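Local coordinates for calcium uptake protein 3, mitochondrial (Homo sapiens, PDB 6AGI) that senses calcium through its EF-hands and regulates the mitochondrial calcium uniporter channel in the central nervous system and skeletal muscle, as a disulfide-linked heterodimer with MICU1, at residues F300-N305 with V334-K339; S320-Q325 with D357-Y362. All coordinates share one frame; numbering follows the deposited sequence.

Contact 1: residues F300-N305 with V334-K339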
ATOM      1  N   PHE B 300      -4.102  -4.847 -14.998  1.00 19.29           N
ATOM      2  CA  PHE B 300      -4.445  -5.325 -13.661  1.00 23.65           C
ATOM      3  C   PHE B 300      -3.223  -5.683 -12.794  1.00 17.20           C
ATOM      4  O   PHE B 300      -3.258  -5.498 -11.562  1.00 23.31           O
ATOM      5  CB  PHE B 300      -5.478  -6.439 -13.786  1.00 20.62           C
ATOM      6  CG  PHE B 300      -6.803  -5.925 -14.307  1.00 25.15           C
ATOM      7  CD1 PHE B 300      -7.710  -5.328 -13.443  1.00 25.78           C
ATOM      8  CD2 PHE B 300      -7.089  -5.920 -15.663  1.00 34.65           C
ATOM      9  CE1 PHE B 300      -8.898  -4.797 -13.897  1.00 21.45           C
ATOM     10  CE2 PHE B 300      -8.288  -5.399 -16.130  1.00 42.00           C
ATOM     11  CZ  PHE B 300      -9.191  -4.835 -15.237  1.00 35.17           C
ATOM     12  N   GLN B 301      -2.109  -6.102 -13.383  1.00 18.68           N
ATOM     13  CA  GLN B 301      -0.896  -6.206 -12.577  1.00 23.90           C
ATOM     14  C   GLN B 301      -0.549  -4.854 -11.973  1.00 26.85           C
ATOM     15  O   GLN B 301      -0.218  -4.746 -10.772  1.00 24.05           O
ATOM     16  CB  GLN B 301       0.253  -6.761 -13.415  1.00 32.93           C
ATOM     17  CG  GLN B 301       0.311  -8.288 -13.388  1.00 37.72           C
ATOM     18  CD  GLN B 301       1.079  -8.881 -14.552  1.00 45.90           C
ATOM     19  OE1 GLN B 301       1.748  -8.172 -15.311  1.00 44.96           O
ATOM     20  NE2 GLN B 301       0.953 -10.192 -14.724  1.00 52.23           N
ATOM     21  N   PHE B 302      -0.665  -3.802 -12.789  1.00 38.29           N
ATOM     22  CA  PHE B 302      -0.428  -2.443 -12.304  1.00 19.38           C
ATOM     23  C   PHE B 302      -1.396  -2.065 -11.177  1.00 23.30           C
ATOM     24  O   PHE B 302      -0.989  -1.451 -10.171  1.00 28.47           O
ATOM     25  CB  PHE B 302      -0.557  -1.475 -13.476  1.00 20.98           C
ATOM     26  CG  PHE B 302      -0.789  -0.068 -13.068  1.00 23.82           C
ATOM     27  CD1 PHE B 302       0.186   0.633 -12.373  1.00 30.66           C
ATOM     28  CD2 PHE B 302      -1.998   0.542 -13.316  1.00 23.63           C
ATOM     29  CE1 PHE B 302      -0.039   1.936 -11.970  1.00 30.33           C
ATOM     30  CE2 PHE B 302      -2.228   1.840 -12.905  1.00 26.58           C
ATOM     31  CZ  PHE B 302      -1.252   2.541 -12.233  1.00 26.99           C
ATOM     32  N   LEU B 303      -2.673  -2.469 -11.288  1.00 19.50           N
ATOM     33  CA  LEU B 303      -3.595  -2.164 -10.190  1.00 28.09           C
ATOM     34  C   LEU B 303      -3.192  -2.877  -8.923  1.00 32.57           C
ATOM     35  O   LEU B 303      -3.442  -2.362  -7.825  1.00 38.57           O
ATOM     36  CB  LEU B 303      -5.045  -2.529 -10.499  1.00 20.23           C
ATOM     37  CG  LEU B 303      -5.747  -1.610 -11.471  1.00 21.93           C
ATOM     38  CD1 LEU B 303      -7.235  -1.941 -11.594  1.00 22.54           C
ATOM     39  CD2 LEU B 303      -5.473  -0.171 -11.070  1.00 26.69           C
ATOM     40  N   ASN B 304      -2.537  -4.031  -9.038  1.00 17.43           N
ATOM     41  CA  ASN B 304      -2.112  -4.601  -7.776  1.00 22.89           C
ATOM     42  C   ASN B 304      -0.832  -3.972  -7.257  1.00 24.38           C
ATOM     43  O   ASN B 304      -0.518  -4.146  -6.076  1.00 27.18           O
ATOM     44  CB  ASN B 304      -1.999  -6.126  -7.867  1.00 15.50           C
ATOM     45  CG  ASN B 304      -3.353  -6.786  -7.786  1.00 15.42           C
ATOM     46  OD1 ASN B 304      -4.340  -6.134  -7.472  1.00 42.05           O
ATOM     47  ND2 ASN B 304      -3.410  -8.067  -8.037  1.00 14.61           N
ATOM     48  N   ASN B 305      -0.136  -3.184  -8.074  1.00 30.72           N
ATOM     49  CA  ASN B 305       1.052  -2.463  -7.626  1.00 29.17           C
ATOM     50  C   ASN B 305       0.749  -0.968  -7.456  1.00 26.02           C
ATOM     51  O   ASN B 305       1.624  -0.086  -7.605  1.00 32.41           O
ATOM     52  CB  ASN B 305       2.177  -2.696  -8.621  1.00 41.49           C
ATOM     53  CG  ASN B 305       3.069  -3.841  -8.237  1.00 53.24           C
ATOM     54  OD1 ASN B 305       3.126  -4.867  -8.932  1.00 63.63           O
ATOM     55  ND2 ASN B 305       3.751  -3.697  -7.107  1.00 52.21           N
ATOM     56  N   VAL B 334       8.764   2.833 -14.135  1.00 27.95           N
ATOM     57  CA  VAL B 334       9.802   2.880 -13.111  1.00 27.83           C
ATOM     58  C   VAL B 334       9.272   2.381 -11.772  1.00 36.59           C
ATOM     59  O   VAL B 334      10.022   1.790 -10.975  1.00 39.63           O
ATOM     60  CB  VAL B 334      10.384   4.306 -12.997  1.00 35.90           C
ATOM     61  CG1 VAL B 334      10.976   4.532 -11.622  1.00 38.01           C
ATOM     62  CG2 VAL B 334      11.467   4.518 -14.036  1.00 33.73           C
ATOM     63  N   ALA B 335       7.977   2.575 -11.500  1.00 34.09           N
ATOM     64  CA  ALA B 335       7.392   2.064 -10.264  1.00 24.20           C
ATOM     65  C   ALA B 335       7.152   0.563 -10.334  1.00 43.08           C
ATOM     66  O   ALA B 335       7.508  -0.168  -9.399  1.00 44.57           O
ATOM     67  CB  ALA B 335       6.101   2.788  -9.939  1.00 24.53           C
ATOM     68  N   THR B 336       6.510   0.086 -11.408  1.00 38.83           N
ATOM     69  CA  THR B 336       6.008  -1.284 -11.441  1.00 37.76           C
ATOM     70  C   THR B 336       6.928  -2.215 -12.204  1.00 35.55           C
ATOM     71  O   THR B 336       6.942  -3.417 -11.952  1.00 35.62           O
ATOM     72  CB  THR B 336       4.652  -1.394 -12.138  1.00 38.82           C
ATOM     73  OG1 THR B 336       4.592  -0.493 -13.253  1.00 45.41           O
ATOM     74  CG2 THR B 336       3.627  -0.858 -11.205  1.00 20.51           C
ATOM     75  N   GLY B 337       7.637  -1.692 -13.211  1.00 34.37           N
ATOM     76  CA  GLY B 337       8.324  -2.540 -14.151  1.00 36.04           C
ATOM     77  C   GLY B 337       7.489  -2.915 -15.341  1.00 38.67           C
ATOM     78  O   GLY B 337       8.024  -3.518 -16.274  1.00 40.48           O
ATOM     79  N   LEU B 338       6.194  -2.595 -15.339  1.00 47.52           N
ATOM     80  CA  LEU B 338       5.362  -2.910 -16.492  1.00 48.53           C
ATOM     81  C   LEU B 338       5.476  -1.845 -17.574  1.00 48.44           C
ATOM     82  O   LEU B 338       5.609  -0.652 -17.284  1.00 25.86           O
ATOM     83  CB  LEU B 338       3.905  -3.049 -16.085  1.00 35.90           C
ATOM     84  CG  LEU B 338       3.647  -3.974 -14.923  1.00 23.25           C
ATOM     85  CD1 LEU B 338       2.482  -3.416 -14.204  1.00 30.21           C
ATOM     86  CD2 LEU B 338       3.355  -5.381 -15.412  1.00 18.67           C
ATOM     87  N   LYS B 339       5.404  -2.290 -18.837  1.00 53.20           N
ATOM     88  CA  LYS B 339       5.429  -1.400 -19.992  1.00 54.24           C
ATOM     89  C   LYS B 339       4.016  -1.356 -20.555  1.00 55.16           C
ATOM     90  O   LYS B 339       3.519  -2.360 -21.083  1.00 62.22           O
ATOM     91  CB  LYS B 339       6.448  -1.858 -21.042  1.00 52.92           C
ATOM     92  CG  LYS B 339       7.884  -1.978 -20.511  1.00 52.77           C
ATOM     93  CD  LYS B 339       8.912  -2.281 -21.603  1.00 50.62           C
ATOM     94  CE  LYS B 339      10.257  -2.757 -21.005  1.00 53.22           C
ATOM     95  NZ  LYS B 339      10.900  -3.926 -21.715  1.00 47.32           N
TER
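Leu-338 reaches across to the flank of the helix holding Gln-301 and Phe-302 and sets one methyl against each residue. CD1 lies over the start of Phe-302, 3.5 Å from its backbone N and 3.7 Å from its CB. CD2 turns to Gln-301, whose chain crosses the leucine at about a right angle: CD2 is 3.9 Å from Gln-301 CB and also meets the amide oxygen OE1. An alanine in place of Leu-338 would probably open a gap beside Phe-302 N and CB and leave the Gln-301 side chain freer to turn.

The second patch centres on the methyl of Thr-336. CG2 packs 3.5 Å from Asn-305 CB and 3.9 Å from Phe-302 CD1, meeting the ring at its edge and in its plane. Phe-302 has CG anti to the backbone N (chi1 161°), which starts the ring off on the course that brings this edge to the threonine. The contact is apolar in the main, small and near the surface.

Behind Thr-336 and Leu-338 stands the end of helix 325-336. Gly-337, with phi at 90°, breaks the helical path directly after Thr-336, and the chain comes back with Leu-338 facing the same neighbour as Thr-336. Further out, Phe-309 and Phe-340 each meet the Phe-302 ring edge-to-face, and Val-332 touches the Phe-302 side chain. The contact thus joins the C-terminal end of helix 293-304, in the degenerate second EF-hand, to the C-terminal end of helix 325-336 and the link that leads on to helix 342-352.

Contact 2: residues S320-Q325 with D357-Y362. With CA (calcium ion), chain G.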
ATOM      1  N   SER B 320      -0.224  19.225  -5.955  1.00 60.65           N
ATOM      2  CA  SER B 320      -1.534  19.300  -6.605  1.00 60.80           C
ATOM      3  C   SER B 320      -1.382  19.586  -8.102  1.00 58.69           C
ATOM      4  O   SER B 320      -1.845  20.599  -8.632  1.00 62.48           O
ATOM      5  CB  SER B 320      -2.441  20.335  -5.935  1.00 60.42           C
ATOM      6  OG  SER B 320      -2.845  19.899  -4.653  1.00 63.66           O
ATOM      7  N   ARG B 321      -0.715  18.663  -8.782  1.00 57.95           N
ATOM      8  CA  ARG B 321      -0.476  18.781 -10.207  1.00 58.85           C
ATOM      9  C   ARG B 321      -0.911  17.479 -10.867  1.00 67.32           C
ATOM     10  O   ARG B 321      -1.044  16.436 -10.212  1.00 62.84           O
ATOM     11  CB  ARG B 321       0.996  19.087 -10.513  1.00 55.52           C
ATOM     12  N   SER B 322      -1.170  17.567 -12.171  1.00 66.65           N
ATOM     13  CA  SER B 322      -1.664  16.449 -12.964  1.00 60.83           C
ATOM     14  C   SER B 322      -0.558  15.961 -13.881  1.00 60.41           C
ATOM     15  O   SER B 322       0.195  16.759 -14.452  1.00 72.52           O
ATOM     16  CB  SER B 322      -2.880  16.837 -13.808  1.00 56.95           C
ATOM     17  OG  SER B 322      -3.999  17.096 -12.991  1.00 64.29           O
ATOM     18  N   ILE B 323      -0.506  14.683 -14.053  1.00 68.99           N
ATOM     19  CA  ILE B 323       0.485  14.034 -14.894  1.00 62.17           C
ATOM     20  C   ILE B 323      -0.022  13.994 -16.337  1.00 51.97           C
ATOM     21  O   ILE B 323      -1.231  13.949 -16.595  1.00 49.37           O
ATOM     22  CB  ILE B 323       0.760  12.631 -14.311  1.00 43.62           C
ATOM     23  CG1 ILE B 323       1.856  11.906 -15.073  1.00 42.47           C
ATOM     24  CG2 ILE B 323      -0.500  11.823 -14.301  1.00 42.42           C
ATOM     25  CD1 ILE B 323       3.240  12.330 -14.695  1.00 61.83           C
ATOM     26  N   GLY B 324       0.915  14.034 -17.305  1.00 49.40           N
ATOM     27  CA  GLY B 324       0.572  13.765 -18.692  1.00 56.01           C
ATOM     28  C   GLY B 324       0.756  12.294 -19.072  1.00 52.56           C
ATOM     29  O   GLY B 324       1.275  11.487 -18.304  1.00 52.00           O
ATOM     30  N   GLN B 325       0.352  11.945 -20.301  1.00 48.51           N
ATOM     31  CA  GLN B 325       0.379  10.519 -20.613  1.00 45.93           C
ATOM     32  C   GLN B 325       1.798   9.999 -20.759  1.00 53.97           C
ATOM     33  O   GLN B 325       2.060   8.839 -20.418  1.00 58.91           O
ATOM     34  CB  GLN B 325      -0.401  10.160 -21.888  1.00 47.08           C
ATOM     35  CG  GLN B 325      -1.803  10.710 -21.968  1.00 56.27           C
ATOM     36  CD  GLN B 325      -2.569  10.316 -23.236  1.00 52.00           C
ATOM     37  OE1 GLN B 325      -3.644  10.856 -23.486  1.00 54.24           O
ATOM     38  NE2 GLN B 325      -2.084   9.303 -23.964  1.00 48.84           N
ATOM     39  N   ASP B 357      -8.357  17.624 -19.799  1.00 71.04           N
ATOM     40  CA  ASP B 357      -7.111  18.348 -20.051  1.00 68.66           C
ATOM     41  C   ASP B 357      -6.067  17.490 -20.744  1.00 69.57           C
ATOM     42  O   ASP B 357      -4.949  17.960 -20.971  1.00 66.80           O
ATOM     43  CB  ASP B 357      -6.487  18.828 -18.753  1.00 67.77           C
ATOM     44  CG  ASP B 357      -6.193  17.681 -17.820  1.00 97.39           C
ATOM     45  OD1 ASP B 357      -6.458  16.522 -18.231  1.00 95.31           O
ATOM     46  OD2 ASP B 357      -5.633  17.908 -16.722  1.00 97.49           O
ATOM     47  N   ASP B 358      -6.385  16.222 -21.001  1.00 72.34           N
ATOM     48  CA  ASP B 358      -5.407  15.192 -21.352  1.00 75.18           C
ATOM     49  C   ASP B 358      -4.330  15.068 -20.271  1.00 74.71           C
ATOM     50  O   ASP B 358      -3.153  14.848 -20.565  1.00 72.83           O
ATOM     51  CB  ASP B 358      -4.782  15.450 -22.727  1.00 77.77           C
ATOM     52  CG  ASP B 358      -4.476  14.159 -23.476  1.00 79.75           C
ATOM     53  OD1 ASP B 358      -5.202  13.155 -23.236  1.00 90.62           O
ATOM     54  OD2 ASP B 358      -3.508  14.142 -24.273  1.00 69.51           O
ATOM     55  N   GLN B 359      -4.738  15.200 -19.005  1.00 69.52           N
ATOM     56  CA  GLN B 359      -3.861  14.954 -17.860  1.00 66.82           C
ATOM     57  C   GLN B 359      -4.685  14.328 -16.739  1.00 63.01           C
ATOM     58  O   GLN B 359      -5.911  14.438 -16.718  1.00 64.44           O
ATOM     59  CB  GLN B 359      -3.178  16.249 -17.365  1.00 65.14           C
ATOM     60  CG  GLN B 359      -2.176  16.874 -18.344  1.00 65.80           C
ATOM     61  CD  GLN B 359      -1.245  17.875 -17.681  1.00 69.74           C
ATOM     62  OE1 GLN B 359      -0.154  18.154 -18.185  1.00 72.09           O
ATOM     63  NE2 GLN B 359      -1.668  18.419 -16.541  1.00 72.78           N
ATOM     64  N   LEU B 360      -4.021  13.676 -15.788  1.00 62.25           N
ATOM     65  CA  LEU B 360      -4.736  13.002 -14.709  1.00 51.34           C
ATOM     66  C   LEU B 360      -4.299  13.549 -13.357  1.00 52.06           C
ATOM     67  O   LEU B 360      -3.098  13.605 -13.066  1.00 52.60           O
ATOM     68  CB  LEU B 360      -4.509  11.492 -14.763  1.00 44.40           C
ATOM     69  CG  LEU B 360      -5.575  10.835 -15.631  1.00 44.52           C
ATOM     70  CD1 LEU B 360      -5.163   9.433 -15.970  1.00 41.61           C
ATOM     71  CD2 LEU B 360      -6.916  10.846 -14.925  1.00 57.43           C
ATOM     72  N   SER B 361      -5.273  13.960 -12.542  1.00 52.15           N
ATOM     73  CA  SER B 361      -5.030  14.491 -11.206  1.00 54.06           C
ATOM     74  C   SER B 361      -5.104  13.366 -10.172  1.00 57.83           C
ATOM     75  O   SER B 361      -5.365  12.209 -10.502  1.00 66.96           O
ATOM     76  CB  SER B 361      -6.019  15.608 -10.873  1.00 60.40           C
ATOM     77  OG  SER B 361      -7.246  15.087 -10.404  1.00 66.77           O
ATOM     78  N   TYR B 362      -4.797  13.689  -8.914  1.00 66.47           N
ATOM     79  CA  TYR B 362      -4.707  12.622  -7.922  1.00 66.55           C
ATOM     80  C   TYR B 362      -6.030  11.880  -7.785  1.00 66.05           C
ATOM     81  O   TYR B 362      -6.056  10.645  -7.766  1.00 65.12           O
ATOM     82  CB  TYR B 362      -4.285  13.157  -6.554  1.00 67.59           C
ATOM     83  CG  TYR B 362      -4.350  12.060  -5.502  1.00 65.34           C
ATOM     84  CD1 TYR B 362      -3.276  11.190  -5.334  1.00 76.55           C
ATOM     85  CD2 TYR B 362      -5.494  11.850  -4.721  1.00 52.45           C
ATOM     86  CE1 TYR B 362      -3.309  10.157  -4.400  1.00 73.46           C
ATOM     87  CE2 TYR B 362      -5.538  10.808  -3.780  1.00 48.95           C
ATOM     88  CZ  TYR B 362      -4.435   9.968  -3.628  1.00 61.86           C
ATOM     89  OH  TYR B 362      -4.420   8.937  -2.711  1.00 66.78           O
TER
HETATM   90 CA    CA G 602      -7.471  15.773 -16.393  1.00 67.60          CA
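Ile-323 and Leu-360 face each other as an antiparallel hydrogen-bonded pair, the tight centre of this contact. Ile-323 N gives its hydrogen to Leu-360 O at 3.0 Å, and Leu-360 N returns the bond to Ile-323 O at 2.9 Å. Their side chains leave on the same face of the two-stranded sheet. Ile-323 has CG1 anti to the backbone N (chi1 -176°), which leaves CG2 to lie 4.0 Å from Leu-360 CB; the rest of the leucine runs on to Phe-349, while Ile-323 rests on Tyr-316. Ser-322 belongs to the tight part too, wedged between Gln-359 and Ser-361, its CB 3.4 Å from Gln-359 NE2 and its OG 3.3 Å from Ser-361 CB.

The solvent side is at Asp-358, which is exposed and brings its carboxylate across the end of Gln-325, the amide and carboxylate planes 74° apart.

Segment 357-362 also carries calcium ligands. Asp-357 grips the ion through OD1 at 2.2 Å and, more distantly, OD2 at 2.8 Å, while Gln-359 offers its backbone O at 2.1 Å. Asp-353, Asp-355 and Glu-364 complete the site. One residue past the carbonyl that Gln-359 gives to the ion, Leu-360 pairs with Ile-323: the short antiparallel bridge between loops that is the hallmark of paired EF-hands, here at the third EF-hand.

Overall arrangement
Along the chain the segments alternate: 300-305, 320-325, 334-339, 357-362. Helix 325-336 bridges the two contacts, starting directly after strand 323-324 of contact 2 and running out at contact 1. Their centres lie 18 Å apart and their nearest atoms about 9 Å, so they do not touch. Contact 2 joins the two loops within the EF-hand pair and sits at a calcium site, farther from the centre of the chain; contact 1 ties the far end of that pair's helix 325-336 to the degenerate second EF-hand. Through the chain, then, this helix joins the loop paired with the calcium loop to the contact with the second EF-hand.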